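Local coordinates for extracellular solute-binding protein, family 1 (Bifidobacterium longum subsp. infantis, PDB 6FTH) that probably binds human milk oligosaccharides outside the cell and delivers them to an ABC transporter for uptake, at residues K146-T151 and D422-N427; V367-G372 and R408-I413; F374-T379 and E390-K395; N383-V388 and G416-G421. One frame throughout, in Å; residues are numbered along the deposited sequence.

Contact 1 (K146-T151 and D422-N427); sequences KSYSGT and DVDGDN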
loop_
_atom_site.group_PDB
_atom_site.type_symbol
_atom_site.label_atom_id
_atom_site.label_comp_id
_atom_site.label_asym_id
_atom_site.label_seq_id
_atom_site.Cartn_x
_atom_site.Cartn_y
_atom_site.Cartn_z
ATOM N N LYS A 146 -4.877 10.528 -9.543
ATOM C CA LYS A 146 -4.337 11.532 -8.625
ATOM C C LYS A 146 -5.045 11.582 -7.270
ATOM O O LYS A 146 -4.479 12.114 -6.317
ATOM C CB LYS A 146 -4.336 12.894 -9.299
ATOM C CG LYS A 146 -5.725 13.439 -9.641
ATOM C CD LYS A 146 -5.651 14.773 -10.400
ATOM C CE LYS A 146 -7.003 15.389 -10.674
ATOM N NZ LYS A 146 -7.825 14.677 -11.661
ATOM N N SER A 147 -6.262 11.063 -7.132
ATOM C CA SER A 147 -6.827 11.023 -5.787
ATOM C C SER A 147 -6.088 10.081 -4.865
ATOM O O SER A 147 -6.293 10.144 -3.645
ATOM C CB SER A 147 -8.304 10.625 -5.804
ATOM O OG SER A 147 -9.094 11.713 -6.263
ATOM N N TYR A 148 -5.258 9.191 -5.417
ATOM C CA TYR A 148 -4.534 8.177 -4.668
ATOM C C TYR A 148 -3.036 8.453 -4.584
ATOM O O TYR A 148 -2.270 7.567 -4.191
ATOM C CB TYR A 148 -4.808 6.803 -5.272
ATOM C CG TYR A 148 -6.260 6.395 -5.306
ATOM C CD1 TYR A 148 -6.817 5.689 -4.251
ATOM C CD2 TYR A 148 -7.048 6.658 -6.422
ATOM C CE1 TYR A 148 -8.138 5.263 -4.285
ATOM C CE2 TYR A 148 -8.353 6.256 -6.466
ATOM C CZ TYR A 148 -8.891 5.552 -5.382
ATOM O OH TYR A 148 -10.192 5.109 -5.395
ATOM N N SER A 149 -2.604 9.665 -4.918
ATOM C CA SER A 149 -1.183 9.961 -4.900
ATOM C C SER A 149 -0.605 10.088 -3.499
ATOM O O SER A 149 0.624 10.000 -3.361
ATOM C CB SER A 149 -0.885 11.243 -5.660
ATOM O OG SER A 149 -1.591 12.338 -5.114
ATOM N N GLY A 150 -1.439 10.302 -2.477
ATOM C CA GLY A 150 -0.984 10.371 -1.098
ATOM C C GLY A 150 -0.802 9.000 -0.486
ATOM O O GLY A 150 -0.974 7.972 -1.138
ATOM N N THR A 151 -0.444 8.994 0.801
ATOM C CA THR A 151 -0.198 7.744 1.499
ATOM C C THR A 151 -1.496 7.006 1.848
ATOM O O THR A 151 -2.579 7.589 1.961
ATOM C CB THR A 151 0.692 7.931 2.727
ATOM O OG1 THR A 151 0.877 6.650 3.332
ATOM C CG2 THR A 151 0.092 8.905 3.718
ATOM N N ASP A 422 -16.298 8.194 -7.011
ATOM C CA ASP A 422 -15.343 7.186 -6.545
ATOM C C ASP A 422 -15.173 7.496 -5.074
ATOM O O ASP A 422 -14.308 8.280 -4.668
ATOM C CB ASP A 422 -14.008 7.255 -7.271
ATOM C CG ASP A 422 -12.981 6.348 -6.658
ATOM O OD1 ASP A 422 -13.327 5.548 -5.757
ATOM O OD2 ASP A 422 -11.810 6.396 -7.112
ATOM N N VAL A 423 -16.048 6.919 -4.263
ATOM C CA VAL A 423 -16.130 7.299 -2.854
ATOM C C VAL A 423 -14.849 6.926 -2.108
ATOM O O VAL A 423 -14.406 7.654 -1.200
ATOM C CB VAL A 423 -17.381 6.642 -2.243
ATOM C CG1 VAL A 423 -17.423 6.781 -0.754
ATOM C CG2 VAL A 423 -18.642 7.260 -2.875
ATOM N N ASP A 424 -14.246 5.789 -2.460
ATOM C CA ASP A 424 -12.991 5.414 -1.809
ATOM C C ASP A 424 -11.904 6.449 -2.100
ATOM O O ASP A 424 -11.193 6.887 -1.189
ATOM C CB ASP A 424 -12.565 4.007 -2.227
ATOM C CG ASP A 424 -11.438 3.452 -1.341
ATOM O OD1 ASP A 424 -11.508 3.663 -0.106
ATOM O OD2 ASP A 424 -10.496 2.821 -1.873
ATOM N N GLY A 425 -11.771 6.869 -3.358
ATOM C CA GLY A 425 -10.798 7.902 -3.681
ATOM C C GLY A 425 -11.083 9.226 -2.992
ATOM O O GLY A 425 -10.169 9.896 -2.493
ATOM N N ASP A 426 -12.360 9.632 -2.953
ATOM C CA ASP A 426 -12.725 10.868 -2.266
ATOM C C ASP A 426 -12.346 10.776 -0.792
ATOM O O ASP A 426 -11.818 11.742 -0.213
ATOM C CB ASP A 426 -14.234 11.111 -2.374
ATOM C CG ASP A 426 -14.709 11.389 -3.788
ATOM O OD1 ASP A 426 -13.903 11.664 -4.720
ATOM O OD2 ASP A 426 -15.960 11.343 -3.939
ATOM N N ASN A 427 -12.630 9.629 -0.168
ATOM C CA ASN A 427 -12.324 9.429 1.240
ATOM C C ASN A 427 -10.824 9.495 1.481
ATOM O O ASN A 427 -10.375 10.141 2.428
ATOM C CB ASN A 427 -12.861 8.084 1.702
ATOM C CG ASN A 427 -14.393 8.067 1.841
ATOM O OD1 ASN A 427 -15.041 9.102 1.920
ATOM N ND2 ASN A 427 -14.940 6.887 1.904
HETATM O O HOH W 1 -11.463 10.692 -6.014
#
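Tyr-148 and Asp-422 meet tip to tip, joined by a hydrogen bond. The phenol OH donates to Asp-422 OD2 at 2.7 Å. It arrives on the syn side of that oxygen, 15° out of the carboxylate plane. The ring itself is turned 35° from the carboxylate. The loop between strands 140-143 and 154-158 here meets the N-terminus of helix 423-432.

The same carboxylate caps that helix. Asp-422 is the N-cap residue, and Gly-425 N donates to its OD1 at 3.1 Å in a nearly straight bond, from above the carboxylate plane.

Van der Waals contacts gather at Gly-425. Tyr-148 CZ lies 3.5 Å from Gly-425 CA, and the phenol oxygen is close to Gly-425 N without bonding to it. Ser-147 CB rests 3.9 Å from Gly-425 O. Phe-370 of helix 363-371 touches both Tyr-148 and Asp-422.

A water forms the second polar link. It lies 2.6 Å from Ser-147 OG and donates to Asp-426 OD1. Asp-424 has a separate partner, since its OD1 accepts from Trp-298 NE1.

One carboxylate thus serves two donors, one on each oxygen. The helix N-terminus and the phenol proton would both be expected to favour its charged form.

Contact 2 (V367-G372 and R408-I413); sequences VQQFLG and RFSGWI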
loop_
_atom_site.group_PDB
_atom_site.type_symbol
_atom_site.label_atom_id
_atom_site.label_comp_id
_atom_site.label_asym_id
_atom_site.label_seq_id
_atom_site.Cartn_x
_atom_site.Cartn_y
_atom_site.Cartn_z
ATOM N N VAL A 367 -10.874 3.318 -17.645
ATOM C CA VAL A 367 -11.992 3.737 -16.812
ATOM C C VAL A 367 -12.961 2.586 -16.588
ATOM O O VAL A 367 -13.430 2.377 -15.463
ATOM C CB VAL A 367 -12.683 4.989 -17.389
ATOM C CG1 VAL A 367 -13.944 5.287 -16.609
ATOM C CG2 VAL A 367 -11.729 6.181 -17.351
ATOM N N GLN A 368 -13.249 1.807 -17.640
ATOM C CA GLN A 368 -14.208 0.710 -17.491
ATOM C C GLN A 368 -13.642 -0.436 -16.646
ATOM O O GLN A 368 -14.379 -1.059 -15.878
ATOM C CB GLN A 368 -14.695 0.225 -18.855
ATOM C CG GLN A 368 -15.602 1.230 -19.550
ATOM C CD GLN A 368 -16.193 0.654 -20.817
ATOM O OE1 GLN A 368 -17.332 0.165 -20.809
ATOM N NE2 GLN A 368 -15.418 0.667 -21.900
ATOM N N GLN A 369 -12.344 -0.720 -16.732
ATOM C CA GLN A 369 -11.803 -1.707 -15.796
ATOM C C GLN A 369 -11.953 -1.234 -14.364
ATOM O O GLN A 369 -12.255 -2.013 -13.458
ATOM C CB GLN A 369 -10.327 -1.960 -16.049
ATOM C CG GLN A 369 -9.942 -2.654 -17.297
ATOM C CD GLN A 369 -8.446 -2.685 -17.395
ATOM O OE1 GLN A 369 -7.787 -3.440 -16.670
ATOM N NE2 GLN A 369 -7.878 -1.793 -18.199
ATOM N N PHE A 370 -11.657 0.032 -14.122
ATOM C CA PHE A 370 -11.568 0.534 -12.760
ATOM C C PHE A 370 -12.958 0.677 -12.142
ATOM O O PHE A 370 -13.152 0.357 -10.970
ATOM C CB PHE A 370 -10.788 1.864 -12.779
ATOM C CG PHE A 370 -10.532 2.466 -11.422
ATOM C CD1 PHE A 370 -9.823 1.781 -10.445
ATOM C CD2 PHE A 370 -10.959 3.754 -11.142
ATOM C CE1 PHE A 370 -9.602 2.346 -9.194
ATOM C CE2 PHE A 370 -10.728 4.334 -9.899
ATOM C CZ PHE A 370 -10.055 3.629 -8.931
ATOM N N LEU A 371 -13.932 1.152 -12.934
ATOM C CA LEU A 371 -15.273 1.486 -12.455
ATOM C C LEU A 371 -16.375 0.610 -13.034
ATOM O O LEU A 371 -17.547 0.815 -12.691
ATOM C CB LEU A 371 -15.585 2.953 -12.799
ATOM C CG LEU A 371 -14.588 3.969 -12.228
ATOM C CD1 LEU A 371 -14.893 5.385 -12.719
ATOM C CD2 LEU A 371 -14.572 3.917 -10.721
ATOM N N GLY A 372 -16.048 -0.324 -13.908
ATOM C CA GLY A 372 -17.031 -1.161 -14.575
ATOM C C GLY A 372 -17.495 -0.574 -15.900
ATOM O O GLY A 372 -17.190 0.561 -16.268
ATOM N N ARG A 408 -7.350 -3.489 -8.791
ATOM C CA ARG A 408 -6.428 -4.474 -9.332
ATOM C C ARG A 408 -6.220 -4.343 -10.853
ATOM O O ARG A 408 -5.523 -5.161 -11.443
ATOM C CB ARG A 408 -6.933 -5.884 -9.003
ATOM C CG ARG A 408 -6.419 -6.474 -7.709
ATOM C CD ARG A 408 -6.804 -5.686 -6.463
ATOM N NE ARG A 408 -6.732 -6.571 -5.286
ATOM C CZ ARG A 408 -7.140 -6.253 -4.058
ATOM N NH1 ARG A 408 -7.619 -5.049 -3.788
ATOM N NH2 ARG A 408 -7.068 -7.160 -3.086
ATOM N N PHE A 409 -6.788 -3.316 -11.487
ATOM C CA PHE A 409 -6.817 -3.199 -12.938
ATOM C C PHE A 409 -5.445 -2.954 -13.566
ATOM O O PHE A 409 -4.440 -2.644 -12.907
ATOM C CB PHE A 409 -7.796 -2.106 -13.393
ATOM C CG PHE A 409 -7.262 -0.665 -13.315
ATOM C CD1 PHE A 409 -6.509 -0.213 -12.237
ATOM C CD2 PHE A 409 -7.583 0.230 -14.305
ATOM C CE1 PHE A 409 -6.064 1.116 -12.188
ATOM C CE2 PHE A 409 -7.140 1.544 -14.263
ATOM C CZ PHE A 409 -6.400 1.983 -13.209
ATOM N N SER A 410 -5.437 -3.093 -14.890
ATOM C CA SER A 410 -4.255 -2.959 -15.740
ATOM C C SER A 410 -4.517 -1.769 -16.664
ATOM O O SER A 410 -4.976 -1.936 -17.800
ATOM C CB SER A 410 -4.025 -4.214 -16.543
ATOM O OG SER A 410 -3.892 -5.310 -15.670
ATOM N N GLY A 411 -4.188 -0.576 -16.193
ATOM C CA GLY A 411 -4.486 0.631 -16.942
ATOM C C GLY A 411 -4.041 1.842 -16.157
ATOM O O GLY A 411 -3.310 1.722 -15.174
ATOM N N TRP A 412 -4.491 3.023 -16.602
ATOM C CA TRP A 412 -4.128 4.248 -15.914
ATOM C C TRP A 412 -5.239 5.273 -16.035
ATOM O O TRP A 412 -5.905 5.350 -17.076
ATOM C CB TRP A 412 -2.792 4.841 -16.392
ATOM C CG TRP A 412 -2.779 5.447 -17.775
ATOM C CD1 TRP A 412 -3.003 4.809 -18.962
ATOM C CD2 TRP A 412 -2.469 6.812 -18.101
ATOM N NE1 TRP A 412 -2.883 5.706 -20.006
ATOM C CE2 TRP A 412 -2.549 6.934 -19.497
ATOM C CE3 TRP A 412 -2.131 7.938 -17.339
ATOM C CZ2 TRP A 412 -2.283 8.126 -20.151
ATOM C CZ3 TRP A 412 -1.888 9.129 -17.988
ATOM C CH2 TRP A 412 -1.964 9.210 -19.384
ATOM N N ILE A 413 -5.428 6.037 -14.966
ATOM C CA ILE A 413 -6.388 7.146 -14.933
ATOM C C ILE A 413 -5.598 8.431 -15.112
ATOM O O ILE A 413 -4.889 8.855 -14.171
ATOM C CB ILE A 413 -7.209 7.171 -13.634
ATOM C CG1 ILE A 413 -7.899 5.827 -13.345
ATOM C CG2 ILE A 413 -8.239 8.301 -13.696
ATOM C CD1 ILE A 413 -8.871 5.343 -14.391
#
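Gln-369 grips the backbone of Ser-410 with both ends of its amide, as helix 363-371 packs on the loop that leads into strand 418-420. This loop belongs to the long connection of a beta-alpha-beta unit, after helix 390-398.

Two hydrogen bonds carry the polar part. Ser-410 N donates to Gln-369 OE1 at 3.0 Å. Gln-369 NE2 donates to Ser-410 O at 2.9 Å. That oxygen lies in the amide plane of Gln-369, but the amide nitrogen stands above the carbonyl plane of Ser-410. NE2 also donates to Tyr-365 O, one turn earlier in the helix. The amide is therefore held at both ends in a buried site.

The apolar part centres on Phe-409. Its CG sits between the backbone N and the carbonyl carbon (chi1 80°), which brings the ring against Phe-370. CB of Phe-370 sits over one face in a CH-pi contact, 4.2 Å from the centroid. The two rings are inclined at 38°, with centroids 5.2 Å apart. Gln-369 CB lies at the edge of the Phe-409 ring. On the face opposite Phe-370 is Gly-411 N, offset toward the rim.

Ile-413 closes the other end of the contact. Its CD1 is 4.2 Å from Val-367 CG2 and equally far from Phe-370 CD2.

Contact 3 (F374-T379 and E390-K395); sequences FGNLVT and EDKYTK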
loop_
_atom_site.group_PDB
_atom_site.type_symbol
_atom_site.label_atom_id
_atom_site.label_comp_id
_atom_site.label_asym_id
_atom_site.label_seq_id
_atom_site.Cartn_x
_atom_site.Cartn_y
_atom_site.Cartn_z
ATOM N N PHE A 374 -19.349 1.076 -19.017
ATOM C CA PHE A 374 -20.204 2.237 -19.237
ATOM C C PHE A 374 -21.666 1.805 -19.298
ATOM O O PHE A 374 -22.010 0.791 -19.914
ATOM C CB PHE A 374 -19.814 2.920 -20.551
ATOM C CG PHE A 374 -18.451 3.576 -20.527
ATOM C CD1 PHE A 374 -18.024 4.298 -19.431
ATOM C CD2 PHE A 374 -17.607 3.452 -21.612
ATOM C CE1 PHE A 374 -16.780 4.897 -19.429
ATOM C CE2 PHE A 374 -16.372 4.034 -21.625
ATOM C CZ PHE A 374 -15.947 4.758 -20.535
ATOM N N GLY A 375 -22.524 2.570 -18.631
ATOM C CA GLY A 375 -23.939 2.260 -18.565
ATOM C C GLY A 375 -24.335 1.288 -17.486
ATOM O O GLY A 375 -25.536 1.097 -17.255
ATOM N N ASN A 376 -23.378 0.647 -16.824
ATOM C CA ASN A 376 -23.693 -0.220 -15.702
ATOM C C ASN A 376 -23.582 0.607 -14.428
ATOM O O ASN A 376 -24.594 1.089 -13.913
ATOM C CB ASN A 376 -22.780 -1.456 -15.732
ATOM C CG ASN A 376 -23.111 -2.460 -14.656
ATOM O OD1 ASN A 376 -23.683 -2.116 -13.617
ATOM N ND2 ASN A 376 -22.718 -3.711 -14.881
ATOM N N LEU A 377 -22.352 0.846 -13.949
ATOM C CA LEU A 377 -22.129 1.675 -12.773
ATOM C C LEU A 377 -21.653 3.075 -13.103
ATOM O O LEU A 377 -21.673 3.933 -12.221
ATOM C CB LEU A 377 -21.047 1.069 -11.864
ATOM C CG LEU A 377 -21.231 -0.369 -11.421
ATOM C CD1 LEU A 377 -20.087 -0.744 -10.476
ATOM C CD2 LEU A 377 -22.574 -0.515 -10.731
ATOM N N VAL A 378 -21.182 3.324 -14.318
ATOM C CA VAL A 378 -20.503 4.578 -14.617
ATOM C C VAL A 378 -21.057 5.145 -15.911
ATOM O O VAL A 378 -21.307 4.411 -16.876
ATOM C CB VAL A 378 -18.965 4.391 -14.678
ATOM C CG1 VAL A 378 -18.592 3.392 -15.724
ATOM C CG2 VAL A 378 -18.255 5.732 -14.935
ATOM N N THR A 379 -21.273 6.455 -15.919
ATOM C CA THR A 379 -21.749 7.187 -17.082
ATOM C C THR A 379 -20.601 7.997 -17.666
ATOM O O THR A 379 -19.886 8.689 -16.932
ATOM C CB THR A 379 -22.890 8.117 -16.665
ATOM O OG1 THR A 379 -24.011 7.323 -16.240
ATOM C CG2 THR A 379 -23.334 8.983 -17.831
ATOM N N GLU A 390 -23.192 5.610 -7.048
ATOM C CA GLU A 390 -22.515 5.169 -5.831
ATOM C C GLU A 390 -23.241 4.019 -5.153
ATOM O O GLU A 390 -22.602 3.051 -4.712
ATOM C CB GLU A 390 -22.366 6.347 -4.873
ATOM C CG GLU A 390 -21.455 7.440 -5.412
ATOM C CD GLU A 390 -21.514 8.706 -4.616
ATOM O OE1 GLU A 390 -21.776 8.641 -3.397
ATOM O OE2 GLU A 390 -21.284 9.773 -5.232
ATOM N N ASP A 391 -24.573 4.101 -5.044
ATOM C CA ASP A 391 -25.302 3.033 -4.370
ATOM C C ASP A 391 -25.249 1.744 -5.167
ATOM O O ASP A 391 -25.177 0.650 -4.592
ATOM C CB ASP A 391 -26.752 3.451 -4.142
ATOM C CG ASP A 391 -26.881 4.554 -3.126
ATOM O OD1 ASP A 391 -25.919 4.769 -2.344
ATOM O OD2 ASP A 391 -27.951 5.202 -3.097
ATOM N N LYS A 392 -25.296 1.849 -6.487
ATOM C CA LYS A 392 -25.238 0.662 -7.332
ATOM C C LYS A 392 -23.861 0.010 -7.262
ATOM O O LYS A 392 -23.739 -1.221 -7.260
ATOM C CB LYS A 392 -25.567 1.045 -8.768
ATOM C CG LYS A 392 -25.850 -0.152 -9.672
ATOM C CD LYS A 392 -26.380 0.293 -11.030
ATOM C CE LYS A 392 -26.551 -0.871 -12.000
ATOM N NZ LYS A 392 -26.931 -0.388 -13.380
ATOM N N TYR A 393 -22.816 0.832 -7.198
ATOM C CA TYR A 393 -21.452 0.331 -7.047
ATOM C C TYR A 393 -21.308 -0.479 -5.765
ATOM O O TYR A 393 -20.791 -1.600 -5.779
ATOM C CB TYR A 393 -20.512 1.544 -7.058
ATOM C CG TYR A 393 -19.035 1.284 -6.923
ATOM C CD1 TYR A 393 -18.497 0.812 -5.739
ATOM C CD2 TYR A 393 -18.174 1.570 -7.981
ATOM C CE1 TYR A 393 -17.145 0.592 -5.617
ATOM C CE2 TYR A 393 -16.811 1.365 -7.866
ATOM C CZ TYR A 393 -16.312 0.878 -6.681
ATOM O OH TYR A 393 -14.961 0.644 -6.532
ATOM N N THR A 394 -21.740 0.080 -4.634
ATOM C CA THR A 394 -21.606 -0.646 -3.369
ATOM C C THR A 394 -22.418 -1.930 -3.374
ATOM O O THR A 394 -21.972 -2.957 -2.848
ATOM C CB THR A 394 -21.993 0.244 -2.200
ATOM O OG1 THR A 394 -23.317 0.726 -2.382
ATOM C CG2 THR A 394 -21.080 1.434 -2.114
ATOM N N LYS A 395 -23.603 -1.905 -3.985
ATOM C CA LYS A 395 -24.375 -3.136 -4.079
ATOM C C LYS A 395 -23.650 -4.180 -4.919
ATOM O O LYS A 395 -23.634 -5.362 -4.563
ATOM C CB LYS A 395 -25.772 -2.854 -4.624
ATOM C CG LYS A 395 -26.637 -4.107 -4.686
ATOM C CD LYS A 395 -28.071 -3.816 -4.992
ATOM C CE LYS A 395 -28.910 -5.089 -4.813
ATOM N NZ LYS A 395 -28.502 -6.163 -5.756
#
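Lys-392 crosses Leu-377 obliquely and ends on the backbone of Asn-376. Its CG is anti to the backbone N (chi1 -167°), and the chain is extended from there to NZ. The ammonium donates to Asn-376 O at 2.8 Å. It comes from above the carbonyl plane, 39° out of it. The methylenes next to it also lie near this oxygen, with Lys-392 CE 3.4 Å from Asn-376 O.

Asn-376 adds its side chain to the same place. Its OD1 lies 3.5 Å from Lys-392 CE, and the two side chains cross at about a right angle. The backbone oxygen, not the side-chain OD1, is the bonded acceptor here.

The contact joins the entry of the hairpin of strands 378-382 and 385-388 to the helix that follows it. Residues 374-377 lead into the first strand, and helix 390-398 comes after the second. That helix is the crossover helix of a beta-alpha-beta unit. Asp-389, just ahead of it, accepts from Lys-392 N through OD1.

Leu-377 divides its two methyl groups between neighbouring helix residues. Leu-377 CD2 is 3.5 Å from Lys-392 CG, which is tight for two carbons. Leu-377 CD1 turns to Tyr-393, 3.8 Å from its CA and 3.9 Å from its CD2. Tyr-393 CG is anti to its own backbone N (chi1 -180°), and the ring starts out beside this methyl. The leucine and the tyrosine cross at about a right angle. Phe-402 meets the Tyr-393 ring edge-to-face and also touches Leu-377.

Contact 4 (N383-V388 and G416-G421); sequences NRHYTV and GVTIKG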
loop_
_atom_site.group_PDB
_atom_site.type_symbol
_atom_site.label_atom_id
_atom_site.label_comp_id
_atom_site.label_asym_id
_atom_site.label_seq_id
_atom_site.Cartn_x
_atom_site.Cartn_y
_atom_site.Cartn_z
ATOM N N ASN A 383 -16.207 15.071 -22.162
ATOM C CA ASN A 383 -15.176 15.979 -21.650
ATOM C C ASN A 383 -14.332 15.352 -20.536
ATOM O O ASN A 383 -13.854 16.032 -19.623
ATOM C CB ASN A 383 -15.765 17.332 -21.271
ATOM C CG ASN A 383 -16.066 18.183 -22.515
ATOM O OD1 ASN A 383 -16.084 17.677 -23.643
ATOM N ND2 ASN A 383 -16.296 19.457 -22.312
ATOM N N ARG A 384 -14.087 14.051 -20.677
ATOM C CA ARG A 384 -13.233 13.288 -19.755
ATOM C C ARG A 384 -13.794 13.260 -18.337
ATOM O O ARG A 384 -13.050 13.056 -17.377
ATOM C CB ARG A 384 -11.780 13.791 -19.754
ATOM C CG ARG A 384 -11.223 13.993 -21.153
ATOM C CD ARG A 384 -9.726 14.247 -21.156
ATOM N NE ARG A 384 -8.990 12.994 -21.008
ATOM C CZ ARG A 384 -7.691 12.921 -20.776
ATOM N NH1 ARG A 384 -6.976 14.032 -20.653
ATOM N NH2 ARG A 384 -7.100 11.739 -20.661
ATOM N N HIS A 385 -15.106 13.427 -18.201
ATOM C CA HIS A 385 -15.796 13.371 -16.917
ATOM C C HIS A 385 -16.667 12.121 -16.868
ATOM O O HIS A 385 -17.325 11.758 -17.858
ATOM C CB HIS A 385 -16.667 14.616 -16.697
ATOM C CG HIS A 385 -17.235 14.708 -15.314
ATOM N ND1 HIS A 385 -18.319 13.958 -14.907
ATOM C CD2 HIS A 385 -16.847 15.422 -14.233
ATOM C CE1 HIS A 385 -18.578 14.218 -13.638
ATOM N NE2 HIS A 385 -17.698 15.104 -13.202
ATOM N N TYR A 386 -16.644 11.447 -15.719
ATOM C CA TYR A 386 -17.375 10.203 -15.514
ATOM C C TYR A 386 -18.092 10.292 -14.182
ATOM O O TYR A 386 -17.557 10.855 -13.227
ATOM C CB TYR A 386 -16.426 9.001 -15.528
ATOM C CG TYR A 386 -15.695 8.901 -16.832
ATOM C CD1 TYR A 386 -16.245 8.228 -17.916
ATOM C CD2 TYR A 386 -14.487 9.559 -17.009
ATOM C CE1 TYR A 386 -15.597 8.173 -19.118
ATOM C CE2 TYR A 386 -13.810 9.501 -18.216
ATOM C CZ TYR A 386 -14.379 8.808 -19.278
ATOM O OH TYR A 386 -13.759 8.732 -20.502
ATOM N N THR A 387 -19.294 9.718 -14.111
ATOM C CA THR A 387 -20.089 9.700 -12.886
ATOM C C THR A 387 -20.446 8.272 -12.505
ATOM O O THR A 387 -20.997 7.518 -13.313
ATOM C CB THR A 387 -21.367 10.525 -13.040
ATOM O OG1 THR A 387 -21.014 11.876 -13.371
ATOM C CG2 THR A 387 -22.173 10.498 -11.752
ATOM N N VAL A 388 -20.131 7.920 -11.273
ATOM C CA VAL A 388 -20.438 6.614 -10.708
ATOM C C VAL A 388 -21.777 6.677 -9.977
ATOM O O VAL A 388 -22.049 7.611 -9.209
ATOM C CB VAL A 388 -19.324 6.174 -9.747
ATOM C CG1 VAL A 388 -19.659 4.806 -9.098
ATOM C CG2 VAL A 388 -17.992 6.107 -10.461
ATOM N N GLY A 416 -6.103 14.399 -16.420
ATOM C CA GLY A 416 -7.154 15.145 -17.113
ATOM C C GLY A 416 -8.554 14.550 -16.993
ATOM O O GLY A 416 -9.524 15.210 -17.390
ATOM N N VAL A 417 -8.681 13.353 -16.440
ATOM C CA VAL A 417 -9.966 12.702 -16.218
ATOM C C VAL A 417 -10.477 13.085 -14.843
ATOM O O VAL A 417 -9.715 13.101 -13.869
ATOM C CB VAL A 417 -9.790 11.174 -16.315
ATOM C CG1 VAL A 417 -11.010 10.412 -15.718
ATOM C CG2 VAL A 417 -9.546 10.786 -17.757
ATOM N N THR A 418 -11.769 13.401 -14.761
ATOM C CA THR A 418 -12.453 13.667 -13.503
ATOM C C THR A 418 -13.499 12.588 -13.288
ATOM O O THR A 418 -14.251 12.256 -14.213
ATOM C CB THR A 418 -13.132 15.032 -13.522
ATOM O OG1 THR A 418 -12.112 16.040 -13.600
ATOM C CG2 THR A 418 -13.952 15.234 -12.246
ATOM N N ILE A 419 -13.529 12.042 -12.079
ATOM C CA ILE A 419 -14.505 11.030 -11.700
ATOM C C ILE A 419 -15.292 11.581 -10.538
ATOM O O ILE A 419 -14.713 11.988 -9.524
ATOM C CB ILE A 419 -13.834 9.713 -11.294
ATOM C CG1 ILE A 419 -13.020 9.152 -12.468
ATOM C CG2 ILE A 419 -14.902 8.705 -10.821
ATOM C CD1 ILE A 419 -12.097 7.984 -12.102
ATOM N N LYS A 420 -16.608 11.585 -10.684
ATOM C CA LYS A 420 -17.506 11.888 -9.595
ATOM C C LYS A 420 -18.065 10.574 -9.069
ATOM O O LYS A 420 -18.550 9.747 -9.850
ATOM C CB LYS A 420 -18.630 12.787 -10.088
ATOM C CG LYS A 420 -19.706 13.034 -9.070
ATOM C CD LYS A 420 -20.746 13.944 -9.714
ATOM C CE LYS A 420 -21.991 14.168 -8.919
ATOM N NZ LYS A 420 -22.882 15.024 -9.793
ATOM N N GLY A 421 -17.947 10.364 -7.770
ATOM C CA GLY A 421 -18.527 9.203 -7.136
ATOM C C GLY A 421 -17.614 8.022 -6.908
ATOM O O GLY A 421 -18.115 6.916 -6.666
HETATM O O HOH W 2 -22.865 13.881 -13.004
#
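Four backbone hydrogen bonds join residues 384-388 to residues 418-420. They make a parallel pair of strands, 385-388 and 418-420, the two strands of a beta-alpha-beta unit whose helix is 390-398. Thr-418 N donates to Arg-384 O, and Tyr-386 N to Thr-418 O. Lys-420 N donates to Tyr-386 O at 2.8 Å, and Val-388 N to Lys-420 O at the same length. The last two are the straightest, at 174° and 170°. CA-H...O contacts accompany them, such as Val-417 CA to Arg-384 O at 3.3 Å.

Polar side chains work mostly with partners outside the pair. Arg-384 NE forms a salt bridge with Glu-363 OE1, and Tyr-386 OH a hydrogen bond with Glu-363 OE2. Asp-381 OD2 bonds His-385 ND1 and Thr-387 OG1. A water donates to Thr-387 OG1 and accepts a weak bond from Lys-420 NZ.

His-385, Thr-387, Thr-418 and Lys-420 share one face of the sheet. His-385 CG is anti to the backbone N (chi1 -171°), which sets the ring beside Thr-418. His-385 CD2 touches Thr-418 CG2 at 3.5 Å. Thr-418 O lies over one face of the imidazole, toward its rim.

Tyr-386 and Ile-419 point to the other face, which packs on helix 363-371. Val-417 CG1 meets the edge of the Tyr-386 ring. At the far end, Val-388 CG2 lies 4.1 Å from Ile-419 CG2.

The centres of contacts 2, 3 and 4 are about 13 to 14 Å apart. That of contact 1 is about 13 Å from contact 4, 14 Å from contact 2 and 18 Å from contact 3. Along the chain the 146-151 loop comes first, then helix 363-371, strands 378-382 and 385-388, helix 390-398, strand 418-420 and helix 423-432. Contact 1 closes a loop that contains the other three. Contact 4 alternates with contacts 2 and 3. Leu-371 packs on Val-388 and Ile-419, and Glu-390 touches Val-423. The small three-stranded sheet is thereby tied through helices 363-371 and 423-432 to the 146-151 loop, over 200 residues earlier.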